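Local coordinates for lovastatin nonaketide synthase, polyketide synthase component (Aspergillus terreus, PDB 7CPX), which builds the dihydromonacolin L polyketide chain from nine malonyl-CoA units in lovastatin biosynthesis, using S-adenosylmethionine and NADPH, at residues Ile1117-Tyr1121 / Phe1135-Met1141; Trp981-Leu987 / Tyr1129-Phe1135; Tyr602-Leu608 / Tyr679-Val683. The protein carries 2 engineered substitutions. All blocks are in the same frame, centred on the assembly; numbering follows the deposited sequence.

Contact 1: Ile1117-Tyr1121 / Phe1135-Met1141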
loop_
_atom_site.group_PDB
_atom_site.type_symbol
_atom_site.label_atom_id
_atom_site.label_comp_id
_atom_site.label_asym_id
_atom_site.label_seq_id
_atom_site.Cartn_x
_atom_site.Cartn_y
_atom_site.Cartn_z
ATOM N N ILE A 1117 37.573 22.608 -1.177
ATOM C CA ILE A 1117 36.216 22.178 -1.496
ATOM C C ILE A 1117 35.948 22.318 -2.988
ATOM O O ILE A 1117 35.350 21.433 -3.612
ATOM C CB ILE A 1117 35.197 22.974 -0.662
ATOM C CG1 ILE A 1117 35.393 22.696 0.832
ATOM C CG2 ILE A 1117 33.787 22.632 -1.094
ATOM C CD1 ILE A 1117 35.240 21.241 1.219
ATOM N N ASN A 1118 36.378 23.431 -3.582
ATOM C CA ASN A 1118 36.189 23.610 -5.016
ATOM C C ASN A 1118 36.907 22.517 -5.796
ATOM O O ASN A 1118 36.333 21.908 -6.702
ATOM C CB ASN A 1118 36.685 24.993 -5.439
ATOM C CG ASN A 1118 35.878 26.114 -4.817
ATOM O OD1 ASN A 1118 34.885 26.568 -5.384
ATOM N ND2 ASN A 1118 36.300 26.563 -3.641
ATOM N N ALA A 1119 38.162 22.236 -5.437
ATOM C CA ALA A 1119 38.899 21.171 -6.109
ATOM C C ALA A 1119 38.287 19.809 -5.814
ATOM O O ALA A 1119 38.253 18.933 -6.686
ATOM C CB ALA A 1119 40.366 21.196 -5.683
ATOM N N PHE A 1120 37.810 19.609 -4.584
ATOM C CA PHE A 1120 37.174 18.345 -4.231
ATOM C C PHE A 1120 35.976 18.073 -5.129
ATOM O O PHE A 1120 35.858 16.994 -5.722
ATOM C CB PHE A 1120 36.756 18.377 -2.760
ATOM C CG PHE A 1120 35.955 17.184 -2.325
ATOM C CD1 PHE A 1120 36.554 15.948 -2.174
ATOM C CD2 PHE A 1120 34.606 17.305 -2.049
ATOM C CE1 PHE A 1120 35.820 14.853 -1.768
ATOM C CE2 PHE A 1120 33.866 16.215 -1.642
ATOM C CZ PHE A 1120 34.474 14.985 -1.500
ATOM N N TYR A 1121 35.084 19.056 -5.261
ATOM C CA TYR A 1121 33.909 18.861 -6.101
ATOM C C TYR A 1121 34.272 18.833 -7.579
ATOM O O TYR A 1121 33.590 18.170 -8.364
ATOM C CB TYR A 1121 32.873 19.948 -5.823
ATOM C CG TYR A 1121 32.110 19.726 -4.539
ATOM C CD1 TYR A 1121 31.191 18.696 -4.431
ATOM C CD2 TYR A 1121 32.309 20.540 -3.438
ATOM C CE1 TYR A 1121 30.494 18.482 -3.267
ATOM C CE2 TYR A 1121 31.611 20.334 -2.265
ATOM C CZ TYR A 1121 30.706 19.301 -2.185
ATOM O OH TYR A 1121 30.004 19.086 -1.022
ATOM N N PHE A 1135 23.942 20.624 -3.094
ATOM C CA PHE A 1135 24.781 19.464 -2.831
ATOM C C PHE A 1135 26.266 19.794 -2.848
ATOM O O PHE A 1135 27.086 18.911 -2.578
ATOM C CB PHE A 1135 24.467 18.357 -3.840
ATOM C CG PHE A 1135 23.104 17.755 -3.656
ATOM C CD1 PHE A 1135 21.978 18.401 -4.132
ATOM C CD2 PHE A 1135 22.947 16.555 -2.992
ATOM C CE1 PHE A 1135 20.722 17.857 -3.958
ATOM C CE2 PHE A 1135 21.695 16.002 -2.813
ATOM C CZ PHE A 1135 20.579 16.656 -3.294
ATOM N N ARG A 1136 26.628 21.039 -3.154
ATOM C CA ARG A 1136 27.972 21.552 -2.925
ATOM C C ARG A 1136 28.062 22.327 -1.617
ATOM O O ARG A 1136 28.968 23.149 -1.448
ATOM C CB ARG A 1136 28.412 22.436 -4.089
ATOM C CG ARG A 1136 28.598 21.704 -5.405
ATOM C CD ARG A 1136 29.007 22.670 -6.504
ATOM N NE ARG A 1136 30.289 23.305 -6.218
ATOM C CZ ARG A 1136 31.441 22.984 -6.793
ATOM N NH1 ARG A 1136 31.517 22.049 -7.726
ATOM N NH2 ARG A 1136 32.549 23.624 -6.428
ATOM N N ARG A 1137 27.139 22.078 -0.691
ATOM C CA ARG A 1137 27.032 22.825 0.555
ATOM C C ARG A 1137 28.085 22.434 1.584
ATOM O O ARG A 1137 27.967 22.830 2.749
ATOM C CB ARG A 1137 25.635 22.634 1.148
ATOM C CG ARG A 1137 24.573 23.548 0.562
ATOM C CD ARG A 1137 24.648 24.939 1.158
ATOM N NE ARG A 1137 23.496 25.754 0.792
ATOM C CZ ARG A 1137 23.163 26.888 1.393
ATOM N NH1 ARG A 1137 23.868 27.369 2.403
ATOM N NH2 ARG A 1137 22.092 27.554 0.971
ATOM N N LEU A 1138 29.106 21.676 1.191
ATOM C CA LEU A 1138 30.183 21.328 2.107
ATOM C C LEU A 1138 31.045 22.556 2.365
ATOM O O LEU A 1138 31.943 22.867 1.577
ATOM C CB LEU A 1138 31.021 20.186 1.535
ATOM C CG LEU A 1138 32.138 19.627 2.414
ATOM C CD1 LEU A 1138 31.579 19.095 3.716
ATOM C CD2 LEU A 1138 32.880 18.533 1.675
ATOM N N HIS A 1139 30.776 23.261 3.466
ATOM C CA HIS A 1139 31.448 24.531 3.714
ATOM C C HIS A 1139 32.961 24.361 3.730
ATOM O O HIS A 1139 33.687 25.081 3.035
ATOM C CB HIS A 1139 30.964 25.127 5.035
ATOM C CG HIS A 1139 31.791 26.279 5.513
ATOM N ND1 HIS A 1139 31.971 27.425 4.769
ATOM C CD2 HIS A 1139 32.494 26.459 6.656
ATOM C CE1 HIS A 1139 32.744 28.263 5.436
ATOM N NE2 HIS A 1139 33.075 27.701 6.584
ATOM N N ASN A 1140 33.457 23.411 4.518
ATOM C CA ASN A 1140 34.887 23.163 4.591
ATOM C C ASN A 1140 35.117 21.727 5.025
ATOM O O ASN A 1140 34.337 21.164 5.797
ATOM C CB ASN A 1140 35.578 24.118 5.568
ATOM C CG ASN A 1140 35.290 23.775 7.015
ATOM O OD1 ASN A 1140 34.210 23.291 7.347
ATOM N ND2 ASN A 1140 36.263 24.017 7.883
ATOM N N MET A 1141 36.206 21.144 4.534
ATOM C CA MET A 1141 36.563 19.782 4.883
ATOM C C MET A 1141 38.077 19.665 4.960
ATOM O O MET A 1141 38.818 20.449 4.365
ATOM C CB MET A 1141 36.002 18.774 3.873
ATOM C CG MET A 1141 36.274 17.323 4.233
ATOM S SD MET A 1141 35.345 16.151 3.229
ATOM C CE MET A 1141 35.981 16.521 1.598
#
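Phe1120 sends CG away from its backbone N (chi1 174°), while Met1141, extended as far as SD, folds back at chi3 (62°); together these turns lay the methionine CE squarely over the phenyl face. CE stands 3.6 Å from the centroid of the Phe1120 ring, only 5° from the ring normal, with SD farther above the same ring in a Met-aromatic contact. Ile1117 works alongside, its CD1 touching both Leu1138 CD2 (3.6 Å) and Met1141 CB (3.7 Å). The Tyr1121 ring is sandwiched: Arg1136 CA lies over one face, 4.0 Å from the Tyr1121 centroid, and Phe1120 CD2 of the same helix sits over the other. Leu1138 CB meets the phenol at its edge, and the guanidinium of Arg1136 turns a face to Tyr1121 CB. The phenol hydroxyl is satisfied by Gln1178, which also bonds the carbonyl of Phe1135. Helix 1117-1126 thus packs on the connection entering strand 1140-1144, where His1139 and Asn1140 form a classic beta bulge opposite Thr1151. Helix 1170-1184 backs Tyr1121 and Leu1138 through Val1175, and Phe1224 of strand 1222-1230 touches Leu1138 and Met1141 within the predicted C-terminal hotdog fold.

Contact 2: Trp981-Leu987 / Tyr1129-Phe1135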
loop_
_atom_site.group_PDB
_atom_site.type_symbol
_atom_site.label_atom_id
_atom_site.label_comp_id
_atom_site.label_asym_id
_atom_site.label_seq_id
_atom_site.Cartn_x
_atom_site.Cartn_y
_atom_site.Cartn_z
ATOM N N TRP A 981 15.604 21.840 -5.304
ATOM C CA TRP A 981 16.961 21.443 -4.949
ATOM C C TRP A 981 17.393 20.143 -5.612
ATOM O O TRP A 981 18.598 19.896 -5.731
ATOM C CB TRP A 981 17.084 21.300 -3.432
ATOM C CG TRP A 981 16.109 20.334 -2.844
ATOM C CD1 TRP A 981 14.929 20.631 -2.234
ATOM C CD2 TRP A 981 16.231 18.909 -2.808
ATOM N NE1 TRP A 981 14.307 19.482 -1.820
ATOM C CE2 TRP A 981 15.088 18.408 -2.159
ATOM C CE3 TRP A 981 17.197 18.007 -3.259
ATOM C CZ2 TRP A 981 14.882 17.048 -1.956
ATOM C CZ3 TRP A 981 16.991 16.658 -3.056
ATOM C CH2 TRP A 981 15.844 16.192 -2.410
ATOM N N LEU A 982 16.446 19.311 -6.051
ATOM C CA LEU A 982 16.797 17.998 -6.579
ATOM C C LEU A 982 17.663 18.085 -7.828
ATOM O O LEU A 982 18.325 17.102 -8.175
ATOM C CB LEU A 982 15.528 17.201 -6.878
ATOM C CG LEU A 982 15.729 15.780 -7.406
ATOM C CD1 LEU A 982 16.660 14.992 -6.503
ATOM C CD2 LEU A 982 14.393 15.077 -7.525
ATOM N N ASP A 983 17.675 19.231 -8.508
ATOM C CA ASP A 983 18.539 19.386 -9.672
ATOM C C ASP A 983 20.013 19.325 -9.299
ATOM O O ASP A 983 20.853 19.078 -10.171
ATOM C CB ASP A 983 18.243 20.712 -10.376
ATOM C CG ASP A 983 16.782 20.862 -10.748
ATOM O OD1 ASP A 983 16.138 19.839 -11.063
ATOM O OD2 ASP A 983 16.276 22.003 -10.729
ATOM N N GLY A 984 20.346 19.537 -8.023
ATOM C CA GLY A 984 21.738 19.581 -7.614
ATOM C C GLY A 984 22.421 18.233 -7.564
ATOM O O GLY A 984 23.652 18.173 -7.653
ATOM N N HIS A 985 21.656 17.149 -7.426
ATOM C CA HIS A 985 22.228 15.806 -7.335
ATOM C C HIS A 985 22.231 15.183 -8.726
ATOM O O HIS A 985 21.244 14.610 -9.195
ATOM C CB HIS A 985 21.452 14.952 -6.343
ATOM C CG HIS A 985 22.147 13.678 -5.975
ATOM N ND1 HIS A 985 21.990 12.511 -6.691
ATOM C CD2 HIS A 985 23.007 13.390 -4.971
ATOM C CE1 HIS A 985 22.721 11.558 -6.142
ATOM N NE2 HIS A 985 23.347 12.065 -5.096
ATOM N N ALA A 986 23.372 15.301 -9.393
ATOM C CA ALA A 986 23.567 14.744 -10.723
ATOM C C ALA A 986 24.699 13.729 -10.691
ATOM O O ALA A 986 25.763 13.992 -10.122
ATOM C CB ALA A 986 23.873 15.849 -11.735
ATOM N N LEU A 987 24.465 12.570 -11.299
ATOM C CA LEU A 987 25.477 11.532 -11.433
ATOM C C LEU A 987 25.638 11.214 -12.911
ATOM O O LEU A 987 24.671 10.825 -13.575
ATOM C CB LEU A 987 25.089 10.281 -10.644
ATOM C CG LEU A 987 24.883 10.501 -9.145
ATOM C CD1 LEU A 987 24.508 9.203 -8.460
ATOM C CD2 LEU A 987 26.127 11.092 -8.507
ATOM N N TYR A 1129 30.408 12.596 -10.302
ATOM C CA TYR A 1129 29.615 13.195 -9.228
ATOM C C TYR A 1129 29.414 14.676 -9.537
ATOM O O TYR A 1129 30.081 15.557 -8.989
ATOM C CB TYR A 1129 30.307 13.022 -7.885
ATOM C CG TYR A 1129 30.519 11.603 -7.422
ATOM C CD1 TYR A 1129 31.599 10.864 -7.874
ATOM C CD2 TYR A 1129 29.668 11.019 -6.500
ATOM C CE1 TYR A 1129 31.809 9.578 -7.444
ATOM C CE2 TYR A 1129 29.870 9.730 -6.062
ATOM C CZ TYR A 1129 30.943 9.013 -6.537
ATOM O OH TYR A 1129 31.154 7.726 -6.105
ATOM N N ASN A 1130 28.472 14.959 -10.435
ATOM C CA ASN A 1130 28.235 16.336 -10.842
ATOM C C ASN A 1130 27.361 17.053 -9.820
ATOM O O ASN A 1130 26.302 17.587 -10.167
ATOM C CB ASN A 1130 27.581 16.375 -12.222
ATOM C CG ASN A 1130 28.382 15.625 -13.264
ATOM O OD1 ASN A 1130 27.878 14.705 -13.909
ATOM N ND2 ASN A 1130 29.642 16.010 -13.431
ATOM N N TYR A 1131 27.792 17.073 -8.560
ATOM C CA TYR A 1131 27.032 17.762 -7.528
ATOM C C TYR A 1131 26.967 19.253 -7.826
ATOM O O TYR A 1131 27.906 19.836 -8.375
ATOM C CB TYR A 1131 27.661 17.533 -6.154
ATOM C CG TYR A 1131 27.591 16.105 -5.666
ATOM C CD1 TYR A 1131 26.373 15.466 -5.501
ATOM C CD2 TYR A 1131 28.741 15.402 -5.353
ATOM C CE1 TYR A 1131 26.305 14.166 -5.052
ATOM C CE2 TYR A 1131 28.683 14.103 -4.899
ATOM C CZ TYR A 1131 27.461 13.488 -4.752
ATOM O OH TYR A 1131 27.395 12.189 -4.299
ATOM N N SER A 1132 25.850 19.874 -7.454
ATOM C CA SER A 1132 25.632 21.279 -7.757
ATOM C C SER A 1132 24.798 21.920 -6.658
ATOM O O SER A 1132 24.135 21.239 -5.872
ATOM C CB SER A 1132 24.943 21.455 -9.115
ATOM O OG SER A 1132 25.722 20.895 -10.157
ATOM N N LYS A 1133 24.836 23.253 -6.633
ATOM C CA LYS A 1133 24.077 24.079 -5.699
ATOM C C LYS A 1133 24.011 23.469 -4.301
ATOM O O LYS A 1133 25.029 23.411 -3.604
ATOM C CB LYS A 1133 22.669 24.354 -6.254
ATOM C CG LYS A 1133 21.952 23.163 -6.894
ATOM C CD LYS A 1133 20.691 23.600 -7.627
ATOM C CE LYS A 1133 19.634 24.164 -6.687
ATOM N NZ LYS A 1133 18.502 24.774 -7.437
ATOM N N ASP A 1134 22.827 23.021 -3.871
ATOM C CA ASP A 1134 22.656 22.610 -2.482
ATOM C C ASP A 1134 23.555 21.437 -2.118
ATOM O O ASP A 1134 23.899 21.263 -0.944
ATOM C CB ASP A 1134 21.193 22.253 -2.220
ATOM C CG ASP A 1134 20.263 23.434 -2.400
ATOM O OD1 ASP A 1134 20.754 24.535 -2.725
ATOM O OD2 ASP A 1134 19.040 23.262 -2.216
ATOM N N PHE A 1135 23.942 20.624 -3.094
ATOM C CA PHE A 1135 24.781 19.464 -2.831
ATOM C C PHE A 1135 26.266 19.794 -2.848
ATOM O O PHE A 1135 27.086 18.911 -2.578
ATOM C CB PHE A 1135 24.467 18.357 -3.840
ATOM C CG PHE A 1135 23.104 17.755 -3.656
ATOM C CD1 PHE A 1135 21.978 18.401 -4.132
ATOM C CD2 PHE A 1135 22.947 16.555 -2.992
ATOM C CE1 PHE A 1135 20.722 17.857 -3.958
ATOM C CE2 PHE A 1135 21.695 16.002 -2.813
ATOM C CZ PHE A 1135 20.579 16.656 -3.294
#
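The imidazole of His985, the predicted proton acceptor of the dehydratase, meets two aromatic rings, each in a different way. Tyr1131 directs its edge toward the imidazole face, an offset edge-to-face pair with planes 60° apart and His985 CD2 to Tyr1131 CE1 at 3.4 Å. His985 in turn presents its own edge to the face of Phe1135, planes at 63°, and its CB sits almost over the centre of that ring, 3.7 Å from the Phe1135 centroid. Placing CG trans to the backbone N (chi1 -167°) carries the imidazole past Phe1135 to lie alongside Tyr1131. Trp981 extends the cluster rim to rim, CZ3 touching Phe1135 CZ at 3.6 Å. The backbones are tied by two weak hydrogen bonds, Ser1132 N to Gly984 O at 2.8 Å and Asn1130 N to Ala986 O at 2.9 Å. Gly984 runs close against Lys1133, its CA 3.7 Å from Lys1133 CG. The imidazole ND1 donates to the carbonyl O of Val992, which helps fix the ring's rotation. The loop after helix 1117-1126 thereby joins the two predicted hotdog folds, while helix 1170-1184 brings Asp1174, the predicted proton donor, against His985 and Tyr1131.

Contact 3: Tyr602-Leu608 / Tyr679-Val683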
loop_
_atom_site.group_PDB
_atom_site.type_symbol
_atom_site.label_atom_id
_atom_site.label_comp_id
_atom_site.label_asym_id
_atom_site.label_seq_id
_atom_site.Cartn_x
_atom_site.Cartn_y
_atom_site.Cartn_z
ATOM N N TYR A 602 -97.597 40.860 1.561
ATOM C CA TYR A 602 -96.418 40.395 2.282
ATOM C C TYR A 602 -95.158 41.149 1.881
ATOM O O TYR A 602 -94.054 40.721 2.236
ATOM C CB TYR A 602 -96.218 38.895 2.046
ATOM C CG TYR A 602 -97.508 38.108 2.012
ATOM C CD1 TYR A 602 -98.062 37.593 3.175
ATOM C CD2 TYR A 602 -98.171 37.881 0.814
ATOM C CE1 TYR A 602 -99.242 36.874 3.147
ATOM C CE2 TYR A 602 -99.350 37.165 0.775
ATOM C CZ TYR A 602 -99.881 36.662 1.944
ATOM O OH TYR A 602 -101.056 35.948 1.909
ATOM N N ARG A 603 -95.291 42.259 1.153
ATOM C CA ARG A 603 -94.135 42.981 0.645
ATOM C C ARG A 603 -93.935 44.255 1.452
ATOM O O ARG A 603 -94.822 45.122 1.442
ATOM C CB ARG A 603 -94.323 43.314 -0.834
ATOM C CG ARG A 603 -93.042 43.711 -1.561
ATOM C CD ARG A 603 -92.716 45.191 -1.407
ATOM N NE ARG A 603 -93.789 46.044 -1.904
ATOM C CZ ARG A 603 -93.962 46.370 -3.179
ATOM N NH1 ARG A 603 -93.148 45.926 -4.123
ATOM N NH2 ARG A 603 -94.980 47.157 -3.515
ATOM N N PRO A 604 -92.807 44.427 2.163
ATOM C CA PRO A 604 -91.726 43.472 2.420
ATOM C C PRO A 604 -91.774 42.887 3.825
ATOM O O PRO A 604 -92.111 43.600 4.768
ATOM C CB PRO A 604 -90.479 44.331 2.249
ATOM C CG PRO A 604 -90.900 45.657 2.804
ATOM C CD PRO A 604 -92.396 45.791 2.545
ATOM N N SER A 605 -91.441 41.607 3.963
ATOM C CA SER A 605 -91.084 41.079 5.271
ATOM C C SER A 605 -89.826 41.799 5.735
ATOM O O SER A 605 -88.798 41.764 5.050
ATOM C CB SER A 605 -90.863 39.571 5.197
ATOM O OG SER A 605 -90.421 39.057 6.441
ATOM N N TRP A 606 -89.908 42.459 6.889
ATOM C CA TRP A 606 -88.903 43.446 7.265
ATOM C C TRP A 606 -87.496 42.884 7.107
ATOM O O TRP A 606 -87.205 41.756 7.514
ATOM C CB TRP A 606 -89.140 43.921 8.699
ATOM C CG TRP A 606 -90.455 44.622 8.860
ATOM C CD1 TRP A 606 -91.441 44.322 9.753
ATOM C CD2 TRP A 606 -90.935 45.732 8.090
ATOM N NE1 TRP A 606 -92.502 45.181 9.593
ATOM C CE2 TRP A 606 -92.216 46.056 8.578
ATOM C CE3 TRP A 606 -90.403 46.485 7.037
ATOM C CZ2 TRP A 606 -92.973 47.100 8.050
ATOM C CZ3 TRP A 606 -91.157 47.521 6.516
ATOM C CH2 TRP A 606 -92.428 47.818 7.022
ATOM N N THR A 607 -86.626 43.693 6.508
ATOM C CA THR A 607 -85.330 43.233 6.017
ATOM C C THR A 607 -84.434 42.864 7.190
ATOM O O THR A 607 -83.887 43.732 7.874
ATOM C CB THR A 607 -84.680 44.316 5.160
ATOM O OG1 THR A 607 -85.620 44.790 4.188
ATOM C CG2 THR A 607 -83.452 43.768 4.446
ATOM N N LEU A 608 -84.278 41.559 7.425
ATOM C CA LEU A 608 -83.268 41.095 8.367
ATOM C C LEU A 608 -81.866 41.387 7.852
ATOM O O LEU A 608 -80.934 41.563 8.644
ATOM C CB LEU A 608 -83.438 39.598 8.615
ATOM C CG LEU A 608 -83.247 38.730 7.367
ATOM C CD1 LEU A 608 -81.828 38.181 7.284
ATOM C CD2 LEU A 608 -84.259 37.604 7.342
ATOM N N TYR A 679 -89.072 34.465 2.649
ATOM C CA TYR A 679 -89.697 35.624 3.279
ATOM C C TYR A 679 -91.211 35.468 3.335
ATOM O O TYR A 679 -91.841 35.802 4.347
ATOM C CB TYR A 679 -89.320 36.902 2.531
ATOM C CG TYR A 679 -87.995 37.498 2.952
ATOM C CD1 TYR A 679 -87.841 38.081 4.203
ATOM C CD2 TYR A 679 -86.904 37.494 2.094
ATOM C CE1 TYR A 679 -86.636 38.635 4.591
ATOM C CE2 TYR A 679 -85.695 38.045 2.474
ATOM C CZ TYR A 679 -85.565 38.613 3.724
ATOM O OH TYR A 679 -84.365 39.163 4.107
ATOM N N LEU A 680 -91.816 34.963 2.258
ATOM C CA LEU A 680 -93.261 34.761 2.245
ATOM C C LEU A 680 -93.687 33.775 3.325
ATOM O O LEU A 680 -94.670 34.007 4.038
ATOM C CB LEU A 680 -93.701 34.270 0.866
ATOM C CG LEU A 680 -95.205 34.107 0.634
ATOM C CD1 LEU A 680 -95.889 35.462 0.544
ATOM C CD2 LEU A 680 -95.459 33.287 -0.622
ATOM N N ARG A 681 -92.955 32.668 3.460
ATOM C CA ARG A 681 -93.273 31.682 4.486
ATOM C C ARG A 681 -93.046 32.240 5.883
ATOM O O ARG A 681 -93.716 31.822 6.834
ATOM C CB ARG A 681 -92.434 30.422 4.269
ATOM C CG ARG A 681 -92.636 29.329 5.309
ATOM C CD ARG A 681 -94.099 28.948 5.471
ATOM N NE ARG A 681 -94.699 29.573 6.644
ATOM C CZ ARG A 681 -95.871 29.230 7.163
ATOM N NH1 ARG A 681 -96.605 28.264 6.636
ATOM N NH2 ARG A 681 -96.316 29.870 8.240
ATOM N N GLY A 682 -92.107 33.179 6.029
ATOM C CA GLY A 682 -91.921 33.818 7.320
ATOM C C GLY A 682 -93.184 34.498 7.811
ATOM O O GLY A 682 -93.535 34.403 8.991
ATOM N N VAL A 683 -93.889 35.181 6.914
ATOM C CA VAL A 683 -95.140 35.850 7.255
ATOM C C VAL A 683 -96.319 35.070 6.683
ATOM O O VAL A 683 -96.492 33.886 6.972
ATOM C CB VAL A 683 -95.153 37.306 6.748
ATOM C CG1 VAL A 683 -94.225 38.172 7.585
ATOM C CG2 VAL A 683 -94.766 37.367 5.276
#
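Val683, which packs on Tyr602, is held through its backbone N by two weak bonds, to Leu680 O at 3.2 Å and to Tyr679 O at 3.3 Å. From there its CG2 reaches Tyr602 CB at 3.9 Å, the two side chains running past each other in opposite directions. Leu680 approaches the same tyrosine from over a ring face: CD1 is 3.7 Å from the Tyr602 centroid, 28° off the normal and displaced toward the rim near CG and CD2, a CH-pi contact. Its CG points away from the backbone N (chi1 -175°), which lets CD1 reach this position. Farther along, Ser605 sets CB 3.5 Å from Tyr679 CD1, and Leu608 crosses the far end of that phenol, its CD2 3.8 Å from Tyr679 CE1. Ala777 of helix 768-780 touches Tyr602 and Leu680, and Pro629 of helix 624-644 touches Leu608 and Tyr679. Apolar side chains and aromatic rings therefore carry the join between this loop and the end of helix 671-682 in the malonyl-CoA:ACP transacylase domain, so the join rests on nonpolar contact rather than on directed polar bonds between the segments; it lies away from the annotated sites.

Contacts 1 and 2 belong to the dehydratase, with centres about 12 Å apart, and share Phe1135; Tyr1131 also packs on Tyr1121 and Arg1136. Contact 1 stays within the predicted C-terminal hotdog fold and is partly buried, a largely apolar packing of a helix on the loop leading into a strand, edged by Arg1136. Contact 2 is more deeply buried, bridges both hotdog folds at the predicted catalytic pair, and adds weak backbone bonds to its aromatic cluster. Helix 1170-1184 backs both. Contact 3 stands about 117 Å from contact 2, centre to centre, in the transacylase domain; partly buried like contact 1, it likewise relies on CH-pi and aliphatic packing, but joins a loop to a helix end.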